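Local coordinates for protein folylpolyglutamate synthase (FolC) (Helicobacter pylori, PDB 6K8C) that probably catalyses the ATP-dependent addition of glutamate to dihydropteroate and to tetrahydrofolates, giving dihydrofolate and folylpolyglutamates, at residues 286-291 against 321-326; 310-315 against 374-379. One frame throughout, in Å; residues are numbered along the deposited sequence.

Contact 1 of 2, residues 286-291 against 321-326; sequences VGHNPH and FLVLEI
Two neighbouring helices of the glutamate ligase domain meet here through the entry of one and the flank of the other. Residues 286-291 lead as a loop into helix 290-303, with Asn289 at the N-cap position; 321-326 belongs to helix 320-327.

The tight part centres on Val323, a buried residue whose CB bond points at the loop. Both methyls of its isopropyl group lie against the His288 ring, and CG2 also reaches the backbone at Asn289 and Pro290. CG2 of Val323, anti to the carbonyl carbon of its own residue, packs 3.7 Å from CE1 of His288 and also lies 3.7 Å from the backbone C of Asn289. The other branch, CG1, sits over one face of the imidazole, 4.0 Å above the ring plane and displaced toward its rim. In His288, chi1 (-167°, CG anti to the backbone N) carries the ring toward the helix and chi2 (-74°) turns a face to CG1.

On the partly exposed side the contact thins to single methyl tips on the Pro290 ring, no farther off but fewer. CD2 of Leu322 reaches CG of Pro290 at 3.8 Å, the two side chains crossing at about a right angle. One turn further on, CD1 of Ile326 approaches CB of Pro290 at 3.7 Å.

No hydrogen bond joins the two segments. His288 NE2 is hydrogen-bonded to the hydroxyl of Tyr312; its polar nitrogen is satisfied there, while the valine methyls make only van der Waals contact with the ring. The chemistry implies a junction held by shape and hydrophobic cover, with the histidine's rotation fixed from the strand side.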
ATOM      1  N   VAL A 286       6.595   4.603   6.197  1.00 25.31           N
ATOM      2  CA  VAL A 286       6.855   4.626   4.762  1.00 25.93           C
ATOM      3  C   VAL A 286       6.185   5.794   4.053  1.00 31.83           C
ATOM      4  O   VAL A 286       6.269   5.885   2.821  1.00 34.27           O
ATOM      5  CB  VAL A 286       6.394   3.314   4.101  1.00 32.53           C
ATOM      6  CG1 VAL A 286       7.192   2.142   4.651  1.00 38.39           C
ATOM      7  CG2 VAL A 286       4.900   3.105   4.333  1.00 36.45           C
ATOM      8  N   GLY A 287       5.524   6.688   4.780  1.00 31.64           N
ATOM      9  CA  GLY A 287       4.777   7.752   4.137  1.00 29.79           C
ATOM     10  C   GLY A 287       5.644   8.906   3.662  1.00 38.19           C
ATOM     11  O   GLY A 287       6.845   8.980   3.919  1.00 28.38           O
ATOM     12  N   HIS A 288       5.006   9.821   2.927  1.00 32.41           N
ATOM     13  CA  HIS A 288       5.607  11.127   2.639  1.00 32.29           C
ATOM     14  C   HIS A 288       4.457  12.047   2.223  1.00 35.49           C
ATOM     15  O   HIS A 288       4.127  12.150   1.040  1.00 39.01           O
ATOM     16  CB  HIS A 288       6.682  11.079   1.574  1.00 31.49           C
ATOM     17  CG  HIS A 288       7.496  12.334   1.505  1.00 38.46           C
ATOM     18  ND1 HIS A 288       7.007  13.509   0.974  1.00 48.13           N
ATOM     19  CD2 HIS A 288       8.748  12.612   1.941  1.00 41.50           C
ATOM     20  CE1 HIS A 288       7.931  14.450   1.068  1.00 43.98           C
ATOM     21  NE2 HIS A 288       8.996  13.932   1.651  1.00 35.59           N
ATOM     22  N   ASN A 289       3.860  12.702   3.213  1.00 31.37           N
ATOM     23  CA  ASN A 289       2.658  13.499   3.024  1.00 37.89           C
ATOM     24  C   ASN A 289       2.572  14.483   4.166  1.00 36.79           C
ATOM     25  O   ASN A 289       2.959  14.148   5.292  1.00 29.65           O
ATOM     26  CB  ASN A 289       1.404  12.615   3.010  1.00 39.81           C
ATOM     27  CG  ASN A 289       0.681  12.654   1.692  1.00 58.86           C
ATOM     28  OD1 ASN A 289       1.223  13.112   0.686  1.00 66.61           O
ATOM     29  ND2 ASN A 289      -0.558  12.172   1.686  1.00 63.13           N
ATOM     30  N   PRO A 290       2.060  15.692   3.926  1.00 35.15           N
ATOM     31  CA  PRO A 290       1.776  16.583   5.054  1.00 32.14           C
ATOM     32  C   PRO A 290       0.885  15.928   6.090  1.00 31.67           C
ATOM     33  O   PRO A 290       1.075  16.138   7.295  1.00 32.79           O
ATOM     34  CB  PRO A 290       1.093  17.785   4.382  1.00 37.57           C
ATOM     35  CG  PRO A 290       1.610  17.773   2.985  1.00 39.69           C
ATOM     36  CD  PRO A 290       1.747  16.316   2.630  1.00 31.89           C
ATOM     37  N   HIS A 291      -0.078  15.115   5.653  1.00 31.00           N
ATOM     38  CA  HIS A 291      -0.985  14.485   6.604  1.00 30.85           C
ATOM     39  C   HIS A 291      -0.258  13.481   7.491  1.00 26.93           C
ATOM     40  O   HIS A 291      -0.445  13.469   8.714  1.00 30.66           O
ATOM     41  CB  HIS A 291      -2.142  13.808   5.871  1.00 42.37           C
ATOM     42  CG  HIS A 291      -3.213  13.315   6.788  1.00 44.03           C
ATOM     43  ND1 HIS A 291      -4.236  14.123   7.237  1.00 54.08           N
ATOM     44  CD2 HIS A 291      -3.404  12.108   7.371  1.00 45.70           C
ATOM     45  CE1 HIS A 291      -5.021  13.430   8.043  1.00 51.07           C
ATOM     46  NE2 HIS A 291      -4.537  12.205   8.141  1.00 46.44           N
ATOM     47  N   PHE A 321       9.754  20.237   1.126  1.00 33.24           N
ATOM     48  CA  PHE A 321       9.834  21.432   1.959  1.00 35.24           C
ATOM     49  C   PHE A 321       8.739  21.439   3.020  1.00 27.16           C
ATOM     50  O   PHE A 321       9.013  21.615   4.213  1.00 31.14           O
ATOM     51  CB  PHE A 321       9.746  22.688   1.082  1.00 30.86           C
ATOM     52  CG  PHE A 321       9.631  23.960   1.862  1.00 35.19           C
ATOM     53  CD1 PHE A 321      10.764  24.598   2.340  1.00 32.16           C
ATOM     54  CD2 PHE A 321       8.389  24.523   2.122  1.00 37.16           C
ATOM     55  CE1 PHE A 321      10.666  25.769   3.059  1.00 37.74           C
ATOM     56  CE2 PHE A 321       8.284  25.692   2.849  1.00 35.21           C
ATOM     57  CZ  PHE A 321       9.422  26.317   3.318  1.00 34.20           C
ATOM     58  N   LEU A 322       7.487  21.252   2.601  1.00 29.14           N
ATOM     59  CA  LEU A 322       6.375  21.322   3.542  1.00 31.38           C
ATOM     60  C   LEU A 322       6.459  20.214   4.585  1.00 29.03           C
ATOM     61  O   LEU A 322       6.214  20.450   5.775  1.00 30.28           O
ATOM     62  CB  LEU A 322       5.051  21.248   2.783  1.00 35.34           C
ATOM     63  CG  LEU A 322       3.777  21.361   3.620  1.00 36.80           C
ATOM     64  CD1 LEU A 322       3.862  22.560   4.549  1.00 38.08           C
ATOM     65  CD2 LEU A 322       2.552  21.448   2.717  1.00 35.56           C
ATOM     66  N   VAL A 323       6.814  19.002   4.158  1.00 31.38           N
ATOM     67  CA  VAL A 323       6.891  17.878   5.088  1.00 30.58           C
ATOM     68  C   VAL A 323       7.946  18.143   6.155  1.00 29.84           C
ATOM     69  O   VAL A 323       7.706  17.952   7.354  1.00 28.25           O
ATOM     70  CB  VAL A 323       7.165  16.577   4.315  1.00 40.56           C
ATOM     71  CG1 VAL A 323       7.807  15.537   5.215  1.00 32.07           C
ATOM     72  CG2 VAL A 323       5.869  16.060   3.700  1.00 34.61           C
ATOM     73  N   LEU A 324       9.124  18.616   5.738  1.00 27.52           N
ATOM     74  CA  LEU A 324      10.180  18.919   6.698  1.00 23.13           C
ATOM     75  C   LEU A 324       9.817  20.114   7.571  1.00 26.43           C
ATOM     76  O   LEU A 324      10.195  20.166   8.749  1.00 28.51           O
ATOM     77  CB  LEU A 324      11.497  19.167   5.961  1.00 27.19           C
ATOM     78  CG  LEU A 324      12.032  17.936   5.218  1.00 31.88           C
ATOM     79  CD1 LEU A 324      13.090  18.326   4.201  1.00 33.07           C
ATOM     80  CD2 LEU A 324      12.581  16.923   6.211  1.00 31.40           C
ATOM     81  N   GLU A 325       9.101  21.096   7.013  1.00 26.78           N
ATOM     82  CA  GLU A 325       8.645  22.219   7.826  1.00 28.85           C
ATOM     83  C   GLU A 325       7.675  21.755   8.906  1.00 23.50           C
ATOM     84  O   GLU A 325       7.723  22.235  10.046  1.00 26.48           O
ATOM     85  CB  GLU A 325       7.995  23.281   6.939  1.00 29.75           C
ATOM     86  CG  GLU A 325       7.619  24.547   7.685  1.00 32.62           C
ATOM     87  CD  GLU A 325       6.842  25.524   6.821  1.00 40.98           C
ATOM     88  OE1 GLU A 325       5.743  25.163   6.342  1.00 38.62           O
ATOM     89  OE2 GLU A 325       7.334  26.653   6.620  1.00 47.76           O
ATOM     90  N   ILE A 326       6.794  20.814   8.569  1.00 27.98           N
ATOM     91  CA  ILE A 326       5.858  20.276   9.554  1.00 26.86           C
ATOM     92  C   ILE A 326       6.603  19.524  10.653  1.00 28.56           C
ATOM     93  O   ILE A 326       6.271  19.636  11.841  1.00 26.09           O
ATOM     94  CB  ILE A 326       4.815  19.384   8.851  1.00 31.03           C
ATOM     95  CG1 ILE A 326       3.812  20.253   8.082  1.00 27.17           C
ATOM     96  CG2 ILE A 326       4.107  18.472   9.851  1.00 26.23           C
ATOM     97  CD1 ILE A 326       3.119  19.522   6.948  1.00 30.00           C
TER

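Contact 2 of 2, residues 310-315 against 374-379; sequences LIYNCY and LVYGSF
Strands 308-312 and 373-376 run parallel here, their short axes 4.7 Å apart and inclined by 20°. Ile311 supplies both backbone hydrogen bonds: its N donates to Leu374 O (2.7 Å, nearly straight at 170°), and its O accepts from Tyr376 N at 3.0 Å, almost along the C=O axis.

The side chain of Leu310 can be followed outward. CB leaves toward the face shared with Leu374, Tyr312 and Tyr376; CG, anti to the backbone N (chi1 -177°), passes near Leu374 O. The tip, CD1 of Leu310, does most of the touching: it is 3.4 Å from Leu374 O, 3.7 Å from CD2 of Leu374, whose side chain lies alongside and points the same way, and 4.0 Å from CB of Tyr376. On the other face, Ile311 and Val375 pair side by side.

Beyond the paired residues the direct backbone hydrogen bonds stop, but the segments stay close. Gly377 brings its CA near Asn313 O, where a side chain would clash, and one water bridges Tyr315 N and Gly377 O. Ser378 OG then caps the backbone N of Val381 in helix 379-390. Neighbouring parallel strands with helices against both faces, and a helix beginning just beyond the strand end, are typical of the Rossmann-like alpha/beta C-terminal domain of Mur ligases.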
ATOM      1  N   LEU A 310      15.814  12.866  12.461  1.00 24.89           N
ATOM      2  CA  LEU A 310      15.081  12.360  11.307  1.00 27.98           C
ATOM      3  C   LEU A 310      16.043  11.690  10.332  1.00 25.60           C
ATOM      4  O   LEU A 310      17.042  12.293   9.928  1.00 34.38           O
ATOM      5  CB  LEU A 310      14.325  13.493  10.606  1.00 23.30           C
ATOM      6  CG  LEU A 310      13.461  13.072   9.416  1.00 25.54           C
ATOM      7  CD1 LEU A 310      12.282  12.227   9.884  1.00 25.55           C
ATOM      8  CD2 LEU A 310      12.967  14.297   8.658  1.00 25.62           C
ATOM      9  N   ILE A 311      15.741  10.448   9.960  1.00 25.43           N
ATOM     10  CA  ILE A 311      16.454   9.735   8.904  1.00 22.09           C
ATOM     11  C   ILE A 311      15.557   9.753   7.674  1.00 28.03           C
ATOM     12  O   ILE A 311      14.440   9.224   7.707  1.00 27.17           O
ATOM     13  CB  ILE A 311      16.802   8.297   9.331  1.00 22.49           C
ATOM     14  CG1 ILE A 311      17.791   8.327  10.496  1.00 25.11           C
ATOM     15  CG2 ILE A 311      17.389   7.505   8.165  1.00 26.42           C
ATOM     16  CD1 ILE A 311      17.864   7.023  11.281  1.00 32.08           C
ATOM     17  N   TYR A 312      16.030  10.369   6.592  1.00 30.75           N
ATOM     18  CA  TYR A 312      15.102  10.888   5.597  1.00 29.02           C
ATOM     19  C   TYR A 312      15.702  10.895   4.199  1.00 35.26           C
ATOM     20  O   TYR A 312      16.882  11.208   4.011  1.00 30.51           O
ATOM     21  CB  TYR A 312      14.677  12.317   5.980  1.00 32.15           C
ATOM     22  CG  TYR A 312      13.767  13.011   4.988  1.00 31.85           C
ATOM     23  CD1 TYR A 312      12.387  12.852   5.051  1.00 30.53           C
ATOM     24  CD2 TYR A 312      14.286  13.836   3.997  1.00 34.27           C
ATOM     25  CE1 TYR A 312      11.548  13.491   4.147  1.00 31.13           C
ATOM     26  CE2 TYR A 312      13.458  14.474   3.090  1.00 38.44           C
ATOM     27  CZ  TYR A 312      12.090  14.299   3.170  1.00 39.03           C
ATOM     28  OH  TYR A 312      11.261  14.933   2.270  1.00 33.20           O
ATOM     29  N   ASN A 313      14.862  10.556   3.225  1.00 32.86           N
ATOM     30  CA  ASN A 313      15.048  10.938   1.834  1.00 38.87           C
ATOM     31  C   ASN A 313      13.669  10.935   1.190  1.00 33.29           C
ATOM     32  O   ASN A 313      12.693  10.478   1.789  1.00 40.33           O
ATOM     33  CB  ASN A 313      16.021  10.004   1.103  1.00 37.01           C
ATOM     34  CG  ASN A 313      16.881  10.741   0.087  1.00 45.05           C
ATOM     35  OD1 ASN A 313      16.507  11.808  -0.404  1.00 39.64           O
ATOM     36  ND2 ASN A 313      18.034  10.169  -0.239  1.00 43.70           N
ATOM     37  N   CYS A 314      13.579  11.452  -0.033  1.00 38.20           N
ATOM     38  CA  CYS A 314      12.279  11.477  -0.694  1.00 47.17           C
ATOM     39  C   CYS A 314      12.459  11.495  -2.206  1.00 42.88           C
ATOM     40  O   CYS A 314      13.544  11.759  -2.727  1.00 46.03           O
ATOM     41  CB  CYS A 314      11.446  12.676  -0.235  1.00 39.32           C
ATOM     42  SG  CYS A 314      11.978  14.247  -0.924  1.00 50.22           S
ATOM     43  N   TYR A 315      11.365  11.202  -2.901  1.00 44.25           N
ATOM     44  CA  TYR A 315      11.343  11.235  -4.352  1.00 55.97           C
ATOM     45  C   TYR A 315      11.233  12.679  -4.840  1.00 61.06           C
ATOM     46  O   TYR A 315      10.911  13.597  -4.077  1.00 54.06           O
ATOM     47  CB  TYR A 315      10.187  10.383  -4.885  1.00 53.22           C
ATOM     48  CG  TYR A 315      10.394   8.896  -4.689  1.00 48.71           C
ATOM     49  CD1 TYR A 315      11.500   8.251  -5.232  1.00 49.81           C
ATOM     50  CD2 TYR A 315       9.489   8.140  -3.948  1.00 46.39           C
ATOM     51  CE1 TYR A 315      11.697   6.892  -5.052  1.00 48.26           C
ATOM     52  CE2 TYR A 315       9.677   6.780  -3.763  1.00 51.19           C
ATOM     53  CZ  TYR A 315      10.781   6.163  -4.317  1.00 45.11           C
ATOM     54  OH  TYR A 315      10.970   4.811  -4.131  1.00 48.47           O
ATOM     55  N   LEU A 374      13.266   8.976  13.800  1.00 25.75           N
ATOM     56  CA  LEU A 374      12.182   8.666  12.878  1.00 26.58           C
ATOM     57  C   LEU A 374      12.786   8.405  11.506  1.00 26.41           C
ATOM     58  O   LEU A 374      13.530   9.243  10.983  1.00 27.50           O
ATOM     59  CB  LEU A 374      11.154   9.806  12.795  1.00 24.11           C
ATOM     60  CG  LEU A 374      10.123   9.697  11.657  1.00 26.48           C
ATOM     61  CD1 LEU A 374       9.283   8.433  11.789  1.00 27.80           C
ATOM     62  CD2 LEU A 374       9.219  10.937  11.593  1.00 24.36           C
ATOM     63  N   VAL A 375      12.487   7.237  10.942  1.00 25.70           N
ATOM     64  CA  VAL A 375      12.861   6.884   9.578  1.00 26.80           C
ATOM     65  C   VAL A 375      11.629   7.095   8.709  1.00 25.79           C
ATOM     66  O   VAL A 375      10.577   6.500   8.965  1.00 26.62           O
ATOM     67  CB  VAL A 375      13.368   5.434   9.495  1.00 25.89           C
ATOM     68  CG1 VAL A 375      13.616   5.027   8.045  1.00 31.63           C
ATOM     69  CG2 VAL A 375      14.629   5.264  10.341  1.00 25.88           C
ATOM     70  N   TYR A 376      11.745   7.944   7.690  1.00 29.32           N
ATOM     71  CA  TYR A 376      10.565   8.458   7.011  1.00 27.40           C
ATOM     72  C   TYR A 376      10.891   8.813   5.568  1.00 25.14           C
ATOM     73  O   TYR A 376      11.967   9.338   5.269  1.00 28.74           O
ATOM     74  CB  TYR A 376      10.038   9.693   7.749  1.00 24.36           C
ATOM     75  CG  TYR A 376       8.762  10.298   7.225  1.00 24.16           C
ATOM     76  CD1 TYR A 376       7.585   9.564   7.166  1.00 29.10           C
ATOM     77  CD2 TYR A 376       8.718  11.632   6.840  1.00 32.02           C
ATOM     78  CE1 TYR A 376       6.404  10.141   6.708  1.00 31.74           C
ATOM     79  CE2 TYR A 376       7.549  12.209   6.380  1.00 31.88           C
ATOM     80  CZ  TYR A 376       6.395  11.463   6.319  1.00 28.60           C
ATOM     81  OH  TYR A 376       5.225  12.049   5.868  1.00 30.97           O
ATOM     82  N   GLY A 377       9.946   8.533   4.674  1.00 27.93           N
ATOM     83  CA  GLY A 377      10.045   9.101   3.344  1.00 38.88           C
ATOM     84  C   GLY A 377       9.425   8.289   2.225  1.00 41.84           C
ATOM     85  O   GLY A 377       8.875   8.862   1.276  1.00 36.21           O
ATOM     86  N   SER A 378       9.515   6.965   2.319  1.00 31.44           N
ATOM     87  CA  SER A 378       9.070   6.070   1.257  1.00 39.67           C
ATOM     88  C   SER A 378       9.215   4.642   1.753  1.00 35.78           C
ATOM     89  O   SER A 378       9.839   4.382   2.785  1.00 31.28           O
ATOM     90  CB  SER A 378       9.881   6.251  -0.027  1.00 40.59           C
ATOM     91  OG  SER A 378      11.280   6.239   0.238  1.00 46.37           O
ATOM     92  N   PHE A 379       8.613   3.714   1.005  1.00 35.43           N
ATOM     93  CA  PHE A 379       8.933   2.305   1.196  1.00 42.85           C
ATOM     94  C   PHE A 379      10.422   2.080   0.997  1.00 37.24           C
ATOM     95  O   PHE A 379      11.056   1.310   1.729  1.00 41.44           O
ATOM     96  CB  PHE A 379       8.134   1.431   0.222  1.00 37.16           C
ATOM     97  CG  PHE A 379       6.758   1.050   0.710  1.00 37.74           C
ATOM     98  CD1 PHE A 379       5.689   1.912   0.538  1.00 38.45           C
ATOM     99  CD2 PHE A 379       6.532  -0.176   1.317  1.00 42.66           C
ATOM    100  CE1 PHE A 379       4.424   1.570   0.966  1.00 43.53           C
ATOM    101  CE2 PHE A 379       5.259  -0.529   1.753  1.00 41.23           C
ATOM    102  CZ  PHE A 379       4.204   0.353   1.575  1.00 43.17           C
TER
HETATM  103  O   HOH W   1       9.284  10.205  -1.392  1.00 50.80           O

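In the fold
Both contacts belong to one alpha/beta domain, but at different depths. Contact 2 is buried in the sheet and draws its order from backbone hydrogen bonds; contact 1 is a surface junction of helices packed beside that sheet and relies on apolar packing, with no hydrogen bond between its segments. They share no segment, although strand 308-312 lies in the chain between helices 290-303 and 320-327, and those helices cover the face carrying Leu310, Leu374 and the two tyrosines. Polar bonds appear where the two meet: beside the histidine bond to Tyr312, the hydroxyl OH of Tyr376 is hydrogen-bonded to Asn289 N at 3.1 Å, tying the loop ahead of helix 290-303 to the second strand as well.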